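Local coordinates for protein tapirin (Caldicellulosiruptor hydrothermalis, PDB 6N2C) that probably binds cellulose through its C-terminal beta-helix domain, which also carries a zinc ion, and so is likely to attach the cell to plant biomass, at residues A[361-366]-A[380-385]. Residues are numbered along the deposited sequence; the frame is centred on the assembly and turned at random. Where two conformers were deposited one is given.
Sequences DIIGSS and NLKIDG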
ATOM      1  N   ASP A 361      11.734  20.839   6.362  1.00 18.47           N
ATOM      2  CA  ASP A 361      12.672  20.994   7.507  1.00 20.37           C
ATOM      3  C   ASP A 361      13.787  20.014   7.322  1.00 22.14           C
ATOM      4  O   ASP A 361      13.515  18.856   7.038  1.00 19.99           O
ATOM      5  CB  ASP A 361      11.968  20.640   8.812  1.00 21.12           C
ATOM      6  CG  ASP A 361      10.966  21.680   9.305  1.00 26.19           C
ATOM      7  OD1 ASP A 361      10.224  22.257   8.494  1.00 28.70           O
ATOM      8  OD2 ASP A 361      10.909  21.906  10.577  1.00 31.14           O
ATOM      9  N   ILE A 362      15.056  20.459   7.467  1.00 19.31           N
ATOM     10  CA  ILE A 362      16.227  19.586   7.326  1.00 19.99           C
ATOM     11  C   ILE A 362      17.083  19.871   8.569  1.00 20.57           C
ATOM     12  O   ILE A 362      17.457  21.073   8.799  1.00 18.42           O
ATOM     13  CB  ILE A 362      17.006  19.915   6.087  1.00 20.04           C
ATOM     14  CG1 ILE A 362      16.068  20.036   4.830  1.00 26.95           C
ATOM     15  CG2 ILE A 362      18.003  18.859   5.726  1.00 21.54           C
ATOM     16  CD1 ILE A 362      16.463  21.113   3.876  1.00 30.71           C
ATOM     17  N   ILE A 363      17.320  18.841   9.390  1.00 21.19           N
ATOM     18  CA  ILE A 363      17.722  19.066  10.803  1.00 20.61           C
ATOM     19  C   ILE A 363      18.918  18.210  11.100  1.00 21.60           C
ATOM     20  O   ILE A 363      18.843  16.955  11.054  1.00 20.06           O
ATOM     21  CB  ILE A 363      16.621  18.765  11.836  1.00 23.38           C
ATOM     22  CG1 ILE A 363      15.289  19.478  11.535  1.00 24.61           C
ATOM     23  CG2 ILE A 363      17.084  19.146  13.247  1.00 25.18           C
ATOM     24  CD1 ILE A 363      15.309  20.986  11.460  1.00 26.25           C
ATOM     25  N   GLY A 364      20.075  18.861  11.361  1.00 21.84           N
ATOM     26  CA  GLY A 364      21.274  18.157  11.703  1.00 24.78           C
ATOM     27  C   GLY A 364      22.228  17.805  10.608  1.00 25.51           C
ATOM     28  O   GLY A 364      21.922  17.730   9.444  1.00 26.71           O
ATOM     29  N   SER A 365      23.455  17.505  11.038  0.65 27.14           N
ATOM     30  CA  SER A 365      24.572  17.323  10.180  0.65 23.80           C
ATOM     31  C   SER A 365      24.595  16.029   9.335  0.65 23.28           C
ATOM     32  O   SER A 365      25.309  15.964   8.338  0.65 25.41           O
ATOM     33  CB  SER A 365      25.898  17.476  11.023  0.65 26.78           C
ATOM     34  OG  SER A 365      26.087  16.339  11.854  0.65 25.58           O
ATOM     35  N   SER A 366      23.803  15.011   9.696  1.00 26.36           N
ATOM     36  CA  SER A 366      23.656  13.801   8.836  1.00 23.58           C
ATOM     37  C   SER A 366      22.384  13.826   7.917  1.00 26.24           C
ATOM     38  O   SER A 366      22.238  12.985   7.057  1.00 28.33           O
ATOM     39  CB  SER A 366      23.536  12.548   9.717  1.00 32.24           C
ATOM     40  OG  SER A 366      24.725  12.384  10.439  1.00 37.68           O
ATOM     41  N   ASN A 380       7.756  27.289   3.765  1.00 20.30           N
ATOM     42  CA  ASN A 380       8.749  27.598   4.750  1.00 21.46           C
ATOM     43  C   ASN A 380       9.859  26.583   4.663  1.00 20.61           C
ATOM     44  O   ASN A 380       9.597  25.382   4.501  1.00 20.28           O
ATOM     45  CB  ASN A 380       8.150  27.636   6.143  1.00 19.85           C
ATOM     46  CG  ASN A 380       7.173  28.777   6.333  1.00 26.35           C
ATOM     47  OD1 ASN A 380       7.413  29.930   5.942  1.00 21.36           O
ATOM     48  ND2 ASN A 380       6.049  28.463   7.002  1.00 31.54           N
ATOM     49  N   LEU A 381      11.097  27.067   4.802  1.00 21.33           N
ATOM     50  CA  LEU A 381      12.313  26.249   4.823  1.00 18.87           C
ATOM     51  C   LEU A 381      12.987  26.436   6.162  1.00 21.36           C
ATOM     52  O   LEU A 381      13.279  27.581   6.524  1.00 19.09           O
ATOM     53  CB  LEU A 381      13.259  26.693   3.782  1.00 20.40           C
ATOM     54  CG  LEU A 381      14.640  25.977   3.678  1.00 21.53           C
ATOM     55  CD1 LEU A 381      14.417  24.524   3.416  1.00 21.34           C
ATOM     56  CD2 LEU A 381      15.488  26.524   2.585  1.00 23.03           C
ATOM     57  N   LYS A 382      13.230  25.338   6.901  1.00 18.50           N
ATOM     58  CA  LYS A 382      14.002  25.366   8.155  1.00 20.92           C
ATOM     59  C   LYS A 382      15.219  24.499   8.000  1.00 19.82           C
ATOM     60  O   LYS A 382      15.102  23.345   7.607  1.00 22.61           O
ATOM     61  CB  LYS A 382      13.191  24.877   9.363  1.00 22.21           C
ATOM     62  CG  LYS A 382      13.956  24.879  10.679  1.00 25.40           C
ATOM     63  CD  LYS A 382      13.024  24.471  11.804  1.00 28.12           C
ATOM     64  CE  LYS A 382      13.698  24.414  13.148  1.00 31.75           C
ATOM     65  NZ  LYS A 382      14.267  25.727  13.685  1.00 33.65           N
ATOM     66  N   ILE A 383      16.409  25.077   8.209  1.00 20.58           N
ATOM     67  CA  ILE A 383      17.690  24.383   8.196  1.00 22.31           C
ATOM     68  C   ILE A 383      18.307  24.629   9.608  1.00 24.22           C
ATOM     69  O   ILE A 383      18.387  25.785  10.064  1.00 21.53           O
ATOM     70  CB  ILE A 383      18.589  24.929   7.109  1.00 24.31           C
ATOM     71  CG1 ILE A 383      18.062  24.500   5.738  1.00 24.47           C
ATOM     72  CG2 ILE A 383      20.005  24.400   7.271  1.00 26.44           C
ATOM     73  CD1 ILE A 383      18.770  25.152   4.615  1.00 26.47           C
ATOM     74  N   ASP A 384      18.576  23.527  10.334  1.00 23.49           N
ATOM     75  CA  ASP A 384      19.217  23.569  11.624  1.00 22.41           C
ATOM     76  C   ASP A 384      20.447  22.700  11.529  1.00 25.39           C
ATOM     77  O   ASP A 384      20.368  21.454  11.327  1.00 23.49           O
ATOM     78  CB  ASP A 384      18.223  23.164  12.715  1.00 23.04           C
ATOM     79  CG  ASP A 384      18.857  23.062  14.084  1.00 29.22           C
ATOM     80  OD1 ASP A 384      19.956  23.544  14.233  1.00 31.18           O
ATOM     81  OD2 ASP A 384      18.204  22.479  14.953  1.00 34.14           O
ATOM     82  N   GLY A 385      21.607  23.313  11.633  1.00 25.92           N
ATOM     83  CA  GLY A 385      22.865  22.603  11.513  1.00 26.42           C
ATOM     84  C   GLY A 385      23.493  22.540  10.171  1.00 26.95           C
ATOM     85  O   GLY A 385      22.971  23.121   9.215  1.00 24.19           O
TER
HETATM   86  O   HOH W   1       9.726  24.707   7.652  0.98 25.18           O
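Ile362 N donates to Lys382 O (2.9 Å), and Asp384 N donates to Ile362 O (3.1 Å), the alternating pattern of a parallel ladder between strands 359-363 and 380-384 on successive coils of the tapirin beta-helix. Gly364 N extends the ladder past the strand end with a short, nearly straight bond to Asp384 O (2.6 Å, 171° at the hydrogen). Strand 338-341 pairs with Asp361 and Ile363 along the other edge of their strand, continuing the stack of coils. On the face turned into the beta-helix, Ile362 and Ile383 lie side by side; CD1 of Ile362 also meets Leu381 CD1 at 4.0 Å, and Leu389 of strand 388-391 touches both isoleucines. The opposite face carries Asp361, Ile363, Lys382 and Asp384. There the methylene chain of Lys382, extended through CE, passes Asp361, whose OD2 lies 3.5 Å from Lys382 CD but 6.0 Å from NZ, so the carboxylate meets aliphatic carbon and no salt bridge forms. Chi1 of Ile363 (-52°) puts CG1 beside its backbone N, and chi2 (-59°) then turns CD1 toward the neighbouring strand, 4.1 Å from Lys382 CE and 3.8 Å from Asp384 CB.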